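Local structure of epimerase (Methylomonas sp. DH-1, 7CJ7) at residues I147-E158 with N179-H188. The protein catalyses the manganese-dependent epimerization of ketoses at C3, acting most strongly on L-ribulose and also on D-ribulose, D-allulose and D-fructose. Numbering follows the deposited sequence.
Sequences INIDLEVVNRYE and NAFLHLDTYH. With MN (manganese (II) ion), chain D; SOL (L-sorbose), chain C.
Glu-152 and Asp-185 bring two carboxylate oxygens within 2.9 Å of each other, OE2 to OD2, tolerable because both bind one manganese ion, whose positive charge probably offsets their repulsion. They lie toward the C-terminal mouth of a TIM barrel, on neighbouring parallel strands 148-152 and 180-185, joined by a right-handed beta-alpha-beta crossover through helix 165-175. His-211 and Glu-246 complete the protein's share of the metal site; L-sorbose adds O2 and O3. Backbone bonds such as Leu-151 N to Phe-181 O (2.8 Å) fix the register; past the final rung, Val-153 N to His-183 O, a water donates to Val-153 O and accepts from Asp-185 N.

Glu-152, probably a proton donor/acceptor, reaches the metal because CG stands anti to the backbone N (chi1 -167°) and the chain runs on extended. Its CG lies 3.5 Å from the His-183 ring centroid, a CH-pi contact, and its carboxylate stacks nearly parallel to that flat ring. Asp-185, with its shorter side chain, puts OD2 on the metal while OD1 caps the following helix, accepting from Tyr-187 N.

Histidine suits position His-188: its flat ring fits between Val-154 CB and Tyr-187 CD2, ND1 accepts weakly from Asn-155 ND2, and NE2 serves the sugar. A leucine here would probably leave sorbose O1 and O2 without their shared donor. Glu-158 OE2 is hydrogen-bonded to Tyr-157 OH of the second subunit, while its OE1 accepts from sorbose O1 at a very short 2.5 Å.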
ATOM      1  N   ILE A 147     -29.518  -8.282  -8.824  1.00 11.20           N
ATOM      2  CA  ILE A 147     -28.216  -8.084  -8.132  1.00 10.84           C
ATOM      3  C   ILE A 147     -27.582  -6.765  -8.597  1.00 10.46           C
ATOM      4  O   ILE A 147     -27.564  -6.476  -9.814  1.00  9.96           O
ATOM      5  CB  ILE A 147     -27.315  -9.316  -8.335  1.00 10.57           C
ATOM      6  CG1 ILE A 147     -27.790 -10.486  -7.460  1.00 12.27           C
ATOM      7  CG2 ILE A 147     -25.853  -8.972  -8.086  1.00 10.20           C
ATOM      8  CD1 ILE A 147     -27.292 -11.829  -7.914  1.00 13.40           C
ATOM      9  N   ASN A 148     -27.131  -5.963  -7.636  1.00  9.59           N
ATOM     10  CA  ASN A 148     -26.267  -4.781  -7.876  1.00  9.29           C
ATOM     11  C   ASN A 148     -24.802  -5.226  -7.865  1.00  9.00           C
ATOM     12  O   ASN A 148     -24.429  -6.097  -7.049  1.00  8.39           O
ATOM     13  CB  ASN A 148     -26.465  -3.688  -6.826  1.00  9.29           C
ATOM     14  CG  ASN A 148     -27.886  -3.192  -6.712  1.00  9.43           C
ATOM     15  OD1 ASN A 148     -28.518  -2.893  -7.719  1.00  9.77           O
ATOM     16  ND2 ASN A 148     -28.376  -3.072  -5.489  1.00 10.71           N
ATOM     17  N   ILE A 149     -23.973  -4.599  -8.694  1.00  8.55           N
ATOM     18  CA  ILE A 149     -22.501  -4.790  -8.626  1.00  9.15           C
ATOM     19  C   ILE A 149     -21.885  -3.498  -8.090  1.00  9.94           C
ATOM     20  O   ILE A 149     -22.330  -2.402  -8.467  1.00  9.76           O
ATOM     21  CB  ILE A 149     -21.902  -5.237  -9.966  1.00  9.41           C
ATOM     22  CG1 ILE A 149     -21.944  -4.142 -11.035  1.00  9.96           C
ATOM     23  CG2 ILE A 149     -22.593  -6.507 -10.433  1.00 10.84           C
ATOM     24  CD1 ILE A 149     -21.186  -4.521 -12.295  1.00 10.32           C
ATOM     25  N   ASP A 150     -20.915  -3.649  -7.199  1.00  9.41           N
ATOM     26  CA  ASP A 150     -20.229  -2.521  -6.532  1.00  9.48           C
ATOM     27  C   ASP A 150     -18.733  -2.697  -6.791  1.00  9.04           C
ATOM     28  O   ASP A 150     -18.157  -3.711  -6.345  1.00  9.50           O
ATOM     29  CB  ASP A 150     -20.596  -2.476  -5.051  1.00  9.53           C
ATOM     30  CG  ASP A 150     -22.071  -2.728  -4.790  1.00 10.78           C
ATOM     31  OD1 ASP A 150     -22.862  -1.756  -4.875  1.00 10.61           O
ATOM     32  OD2 ASP A 150     -22.422  -3.906  -4.521  1.00 12.80           O
ATOM     33  N   LEU A 151     -18.140  -1.752  -7.508  1.00  8.98           N
ATOM     34  CA  LEU A 151     -16.734  -1.822  -7.964  1.00  9.39           C
ATOM     35  C   LEU A 151     -15.853  -1.193  -6.886  1.00  8.88           C
ATOM     36  O   LEU A 151     -15.962   0.030  -6.638  1.00  7.94           O
ATOM     37  CB  LEU A 151     -16.627  -1.089  -9.302  1.00 10.79           C
ATOM     38  CG  LEU A 151     -17.232  -1.810 -10.509  1.00 12.35           C
ATOM     39  CD1 LEU A 151     -18.739  -1.974 -10.411  1.00 15.02           C
ATOM     40  CD2 LEU A 151     -16.880  -1.069 -11.776  1.00 13.31           C
ATOM     41  N   GLU A 152     -15.047  -2.019  -6.224  1.00  8.98           N
ATOM     42  CA  GLU A 152     -14.225  -1.579  -5.079  1.00  8.55           C
ATOM     43  C   GLU A 152     -12.970  -0.870  -5.596  1.00  8.86           C
ATOM     44  O   GLU A 152     -12.134  -1.508  -6.254  1.00  8.57           O
ATOM     45  CB  GLU A 152     -13.843  -2.754  -4.189  1.00  9.47           C
ATOM     46  CG  GLU A 152     -13.275  -2.295  -2.871  1.00 10.26           C
ATOM     47  CD  GLU A 152     -12.904  -3.441  -1.952  1.00 11.57           C
ATOM     48  OE1 GLU A 152     -12.963  -4.625  -2.402  1.00 14.43           O
ATOM     49  OE2 GLU A 152     -12.575  -3.154  -0.801  1.00 11.56           O
ATOM     50  N   VAL A 153     -12.839   0.401  -5.250  1.00  9.27           N
ATOM     51  CA  VAL A 153     -11.602   1.202  -5.464  1.00 10.70           C
ATOM     52  C   VAL A 153     -10.542   0.672  -4.504  1.00 10.29           C
ATOM     53  O   VAL A 153     -10.793   0.635  -3.292  1.00 12.03           O
ATOM     54  CB  VAL A 153     -11.893   2.692  -5.231  1.00 11.69           C
ATOM     55  CG1 VAL A 153     -10.627   3.520  -5.360  1.00 13.57           C
ATOM     56  CG2 VAL A 153     -12.986   3.172  -6.173  1.00 14.04           C
ATOM     57  N   VAL A 154      -9.399   0.244  -5.014  1.00  9.59           N
ATOM     58  CA  VAL A 154      -8.338  -0.285  -4.121  1.00  9.81           C
ATOM     59  C   VAL A 154      -7.037   0.432  -4.454  1.00 10.04           C
ATOM     60  O   VAL A 154      -6.968   1.155  -5.468  1.00 10.17           O
ATOM     61  CB  VAL A 154      -8.199  -1.813  -4.222  1.00  9.89           C
ATOM     62  CG1 VAL A 154      -9.447  -2.522  -3.719  1.00  9.50           C
ATOM     63  CG2 VAL A 154      -7.851  -2.240  -5.640  1.00  9.96           C
ATOM     64  N   ASN A 155      -6.038   0.240  -3.610  1.00  9.53           N
ATOM     65  CA  ASN A 155      -4.784   1.021  -3.694  1.00  9.71           C
ATOM     66  C   ASN A 155      -3.971   0.550  -4.908  1.00  9.04           C
ATOM     67  O   ASN A 155      -4.280  -0.505  -5.519  1.00  8.89           O
ATOM     68  CB  ASN A 155      -4.024   0.964  -2.365  1.00  9.23           C
ATOM     69  CG  ASN A 155      -3.415  -0.387  -2.087  1.00  9.11           C
ATOM     70  OD1 ASN A 155      -2.554  -0.822  -2.839  1.00 10.70           O
ATOM     71  ND2 ASN A 155      -3.852  -1.050  -1.019  1.00  8.86           N
ATOM     72  N   ARG A 156      -2.937   1.315  -5.218  1.00  9.63           N
ATOM     73  CA  ARG A 156      -2.035   1.148  -6.383  1.00  9.40           C
ATOM     74  C   ARG A 156      -1.414  -0.256  -6.401  1.00  8.56           C
ATOM     75  O   ARG A 156      -1.107  -0.744  -7.507  1.00  9.32           O
ATOM     76  CB  ARG A 156      -0.948   2.219  -6.301  1.00 10.02           C
ATOM     77  CG  ARG A 156      -0.058   2.085  -5.071  1.00 10.48           C
ATOM     78  CD  ARG A 156       0.814   3.300  -4.819  1.00 11.07           C
ATOM     79  NE  ARG A 156       0.023   4.506  -4.636  1.00 12.18           N
ATOM     80  CZ  ARG A 156       0.512   5.733  -4.701  1.00 12.29           C
ATOM     81  NH1 ARG A 156       1.799   5.912  -4.927  1.00 13.31           N
ATOM     82  NH2 ARG A 156      -0.284   6.778  -4.544  1.00 12.45           N
ATOM     83  N   TYR A 157      -1.180  -0.883  -5.249  1.00  7.79           N
ATOM     84  CA  TYR A 157      -0.517  -2.213  -5.206  1.00  8.18           C
ATOM     85  C   TYR A 157      -1.525  -3.331  -5.532  1.00  8.72           C
ATOM     86  O   TYR A 157      -1.086  -4.479  -5.658  1.00  9.00           O
ATOM     87  CB  TYR A 157       0.159  -2.459  -3.851  1.00  8.27           C
ATOM     88  CG  TYR A 157       1.131  -1.391  -3.415  1.00  8.61           C
ATOM     89  CD1 TYR A 157       2.412  -1.315  -3.936  1.00  8.92           C
ATOM     90  CD2 TYR A 157       0.775  -0.470  -2.445  1.00  9.11           C
ATOM     91  CE1 TYR A 157       3.310  -0.346  -3.517  1.00  9.45           C
ATOM     92  CE2 TYR A 157       1.652   0.515  -2.021  1.00  9.59           C
ATOM     93  CZ  TYR A 157       2.933   0.567  -2.549  1.00  9.61           C
ATOM     94  OH  TYR A 157       3.806   1.521  -2.124  1.00 10.93           O
ATOM     95  N   GLU A 158      -2.822  -3.017  -5.661  1.00  9.08           N
ATOM     96  CA  GLU A 158      -3.895  -4.036  -5.826  1.00 10.30           C
ATOM     97  C   GLU A 158      -4.681  -3.850  -7.137  1.00 10.61           C
ATOM     98  O   GLU A 158      -5.365  -4.805  -7.531  1.00 10.88           O
ATOM     99  CB  GLU A 158      -4.805  -4.042  -4.598  1.00 11.28           C
ATOM    100  CG  GLU A 158      -4.102  -4.519  -3.328  1.00 11.66           C
ATOM    101  CD  GLU A 158      -5.035  -4.741  -2.146  1.00 12.50           C
ATOM    102  OE1 GLU A 158      -6.239  -4.959  -2.392  1.00 12.93           O
ATOM    103  OE2 GLU A 158      -4.573  -4.658  -0.981  1.00 13.38           O
ATOM    104  N   ASN A 179     -27.403  -0.435 -12.088  1.00 10.51           N
ATOM    105  CA  ASN A 179     -27.144  -1.382 -10.971  1.00  9.96           C
ATOM    106  C   ASN A 179     -25.635  -1.540 -10.791  1.00 10.16           C
ATOM    107  O   ASN A 179     -25.229  -2.501 -10.139  1.00 10.78           O
ATOM    108  CB  ASN A 179     -27.824  -2.735 -11.178  1.00 10.38           C
ATOM    109  CG  ASN A 179     -27.280  -3.485 -12.369  1.00 10.30           C
ATOM    110  OD1 ASN A 179     -27.068  -2.896 -13.421  1.00 10.46           O
ATOM    111  ND2 ASN A 179     -27.082  -4.782 -12.219  1.00 11.65           N
ATOM    112  N   ALA A 180     -24.841  -0.597 -11.301  1.00 10.58           N
ATOM    113  CA  ALA A 180     -23.386  -0.562 -11.051  1.00 10.49           C
ATOM    114  C   ALA A 180     -23.065   0.629 -10.144  1.00 10.11           C
ATOM    115  O   ALA A 180     -23.437   1.769 -10.464  1.00 11.26           O
ATOM    116  CB  ALA A 180     -22.613  -0.526 -12.336  1.00 11.01           C
ATOM    117  N   PHE A 181     -22.391   0.361  -9.036  1.00  9.80           N
ATOM    118  CA  PHE A 181     -22.127   1.348  -7.963  1.00  8.99           C
ATOM    119  C   PHE A 181     -20.634   1.376  -7.641  1.00  9.48           C
ATOM    120  O   PHE A 181     -19.886   0.430  -7.993  1.00  9.53           O
ATOM    121  CB  PHE A 181     -22.919   1.006  -6.698  1.00  9.43           C
ATOM    122  CG  PHE A 181     -24.409   1.109  -6.864  1.00  9.17           C
ATOM    123  CD1 PHE A 181     -25.142   0.026  -7.327  1.00  9.73           C
ATOM    124  CD2 PHE A 181     -25.078   2.277  -6.549  1.00  9.93           C
ATOM    125  CE1 PHE A 181     -26.515   0.116  -7.481  1.00 10.13           C
ATOM    126  CE2 PHE A 181     -26.451   2.365  -6.708  1.00 10.53           C
ATOM    127  CZ  PHE A 181     -27.163   1.285  -7.179  1.00 10.97           C
ATOM    128  N   LEU A 182     -20.232   2.442  -6.957  1.00  9.20           N
ATOM    129  CA  LEU A 182     -18.886   2.569  -6.361  1.00  9.55           C
ATOM    130  C   LEU A 182     -18.879   1.830  -5.019  1.00  8.95           C
ATOM    131  O   LEU A 182     -19.904   1.812  -4.304  1.00 10.77           O
ATOM    132  CB  LEU A 182     -18.579   4.053  -6.175  1.00 10.66           C
ATOM    133  CG  LEU A 182     -17.148   4.388  -5.780  1.00 11.89           C
ATOM    134  CD1 LEU A 182     -16.218   4.145  -6.950  1.00 13.70           C
ATOM    135  CD2 LEU A 182     -17.050   5.826  -5.299  1.00 10.52           C
ATOM    136  N   HIS A 183     -17.750   1.232  -4.700  1.00  8.82           N
ATOM    137  CA  HIS A 183     -17.492   0.562  -3.404  1.00  8.49           C
ATOM    138  C   HIS A 183     -16.229   1.199  -2.824  1.00  8.81           C
ATOM    139  O   HIS A 183     -15.204   1.187  -3.516  1.00  9.14           O
ATOM    140  CB  HIS A 183     -17.431  -0.948  -3.659  1.00  8.93           C
ATOM    141  CG  HIS A 183     -16.961  -1.789  -2.525  1.00  9.13           C
ATOM    142  ND1 HIS A 183     -16.782  -3.153  -2.675  1.00  9.49           N
ATOM    143  CD2 HIS A 183     -16.614  -1.490  -1.252  1.00  9.39           C
ATOM    144  CE1 HIS A 183     -16.344  -3.661  -1.539  1.00  9.75           C
ATOM    145  NE2 HIS A 183     -16.243  -2.663  -0.643  1.00 10.19           N
ATOM    146  N   LEU A 184     -16.329   1.824  -1.648  1.00  8.87           N
ATOM    147  CA  LEU A 184     -15.176   2.486  -0.996  1.00  8.51           C
ATOM    148  C   LEU A 184     -14.757   1.658   0.213  1.00  8.18           C
ATOM    149  O   LEU A 184     -15.636   1.039   0.850  1.00  7.93           O
ATOM    150  CB  LEU A 184     -15.531   3.914  -0.588  1.00  8.57           C
ATOM    151  CG  LEU A 184     -15.673   4.908  -1.742  1.00  9.21           C
ATOM    152  CD1 LEU A 184     -16.088   6.262  -1.200  1.00  9.75           C
ATOM    153  CD2 LEU A 184     -14.372   5.041  -2.526  1.00  9.57           C
ATOM    154  N   ASP A 185     -13.458   1.648   0.484  1.00  7.72           N
ATOM    155  CA  ASP A 185     -12.829   0.850   1.567  1.00  8.38           C
ATOM    156  C   ASP A 185     -11.855   1.768   2.305  1.00  8.20           C
ATOM    157  O   ASP A 185     -10.916   2.275   1.661  1.00  8.06           O
ATOM    158  CB  ASP A 185     -12.162  -0.385   0.965  1.00  8.24           C
ATOM    159  CG  ASP A 185     -11.471  -1.276   1.982  1.00  8.68           C
ATOM    160  OD1 ASP A 185     -10.914  -0.743   2.940  1.00  9.17           O
ATOM    161  OD2 ASP A 185     -11.496  -2.492   1.783  1.00  8.41           O
ATOM    162  N   THR A 186     -12.074   2.009   3.597  1.00  7.56           N
ATOM    163  CA  THR A 186     -11.309   3.030   4.358  1.00  8.02           C
ATOM    164  C   THR A 186      -9.810   2.688   4.342  1.00  7.53           C
ATOM    165  O   THR A 186      -9.001   3.620   4.393  1.00  8.31           O
ATOM    166  CB  THR A 186     -11.847   3.196   5.781  1.00  8.35           C
ATOM    167  OG1 THR A 186     -11.810   1.937   6.458  1.00  8.30           O
ATOM    168  CG2 THR A 186     -13.254   3.756   5.789  1.00  8.23           C
ATOM    169  N   TYR A 187      -9.442   1.408   4.304  1.00  7.30           N
ATOM    170  CA  TYR A 187      -8.018   0.987   4.258  1.00  7.83           C
ATOM    171  C   TYR A 187      -7.366   1.545   2.986  1.00  8.17           C
ATOM    172  O   TYR A 187      -6.264   2.116   3.047  1.00  8.66           O
ATOM    173  CB  TYR A 187      -7.888  -0.535   4.320  1.00  7.91           C
ATOM    174  CG  TYR A 187      -6.540  -1.048   3.885  1.00  8.26           C
ATOM    175  CD1 TYR A 187      -5.433  -0.947   4.704  1.00  8.56           C
ATOM    176  CD2 TYR A 187      -6.370  -1.640   2.646  1.00  7.96           C
ATOM    177  CE1 TYR A 187      -4.188  -1.407   4.301  1.00  9.39           C
ATOM    178  CE2 TYR A 187      -5.134  -2.112   2.233  1.00  8.58           C
ATOM    179  CZ  TYR A 187      -4.045  -2.020   3.075  1.00  8.91           C
ATOM    180  OH  TYR A 187      -2.820  -2.476   2.675  1.00 10.95           O
ATOM    181  N   HIS A 188      -8.025   1.366   1.842  1.00  8.14           N
ATOM    182  CA  HIS A 188      -7.517   1.833   0.527  1.00  8.98           C
ATOM    183  C   HIS A 188      -7.556   3.361   0.457  1.00  9.17           C
ATOM    184  O   HIS A 188      -6.609   3.953  -0.088  1.00  9.78           O
ATOM    185  CB  HIS A 188      -8.288   1.145  -0.599  1.00  8.85           C
ATOM    186  CG  HIS A 188      -8.090  -0.332  -0.602  1.00  8.61           C
ATOM    187  ND1 HIS A 188      -6.862  -0.907  -0.857  1.00  8.04           N
ATOM    188  CD2 HIS A 188      -8.955  -1.347  -0.379  1.00  8.74           C
ATOM    189  CE1 HIS A 188      -6.987  -2.221  -0.802  1.00  8.99           C
ATOM    190  NE2 HIS A 188      -8.261  -2.512  -0.515  1.00  8.99           N
TER
HETATM  191 MN    MN D 302     -12.158  -4.193   0.946  1.00 20.11          MN
HETATM  192  C1  SOL C 301      -8.792  -6.179  -0.952  1.00 18.34           C
HETATM  193  O1  SOL C 301      -7.725  -5.403  -0.459  1.00 15.98           O
HETATM  194  C2  SOL C 301     -10.096  -5.787  -0.335  1.00 16.34           C
HETATM  195  O2  SOL C 301     -10.236  -4.687   0.172  1.00 14.15           O
HETATM  196  C3  SOL C 301     -11.222  -6.812  -0.309  1.00 18.35           C
HETATM  197  O3  SOL C 301     -12.469  -6.185  -0.118  1.00 13.86           O
HETATM  198  C4  SOL C 301     -11.238  -7.653  -1.581  1.00 21.18           C
HETATM  199  O4  SOL C 301     -11.461  -6.804  -2.709  1.00 28.39           O
HETATM  200  C5  SOL C 301     -12.310  -8.745  -1.580  1.00 24.39           C
HETATM  201  O5  SOL C 301     -12.367  -9.351  -2.871  1.00 31.17           O
HETATM  202  C6  SOL C 301     -12.075  -9.824  -0.545  1.00 26.53           C
HETATM  203  O6  SOL C 301     -13.136 -10.783  -0.569  1.00 23.74           O
HETATM  204  O   HOH W   1     -11.703   2.656  -1.654  1.00 11.37           O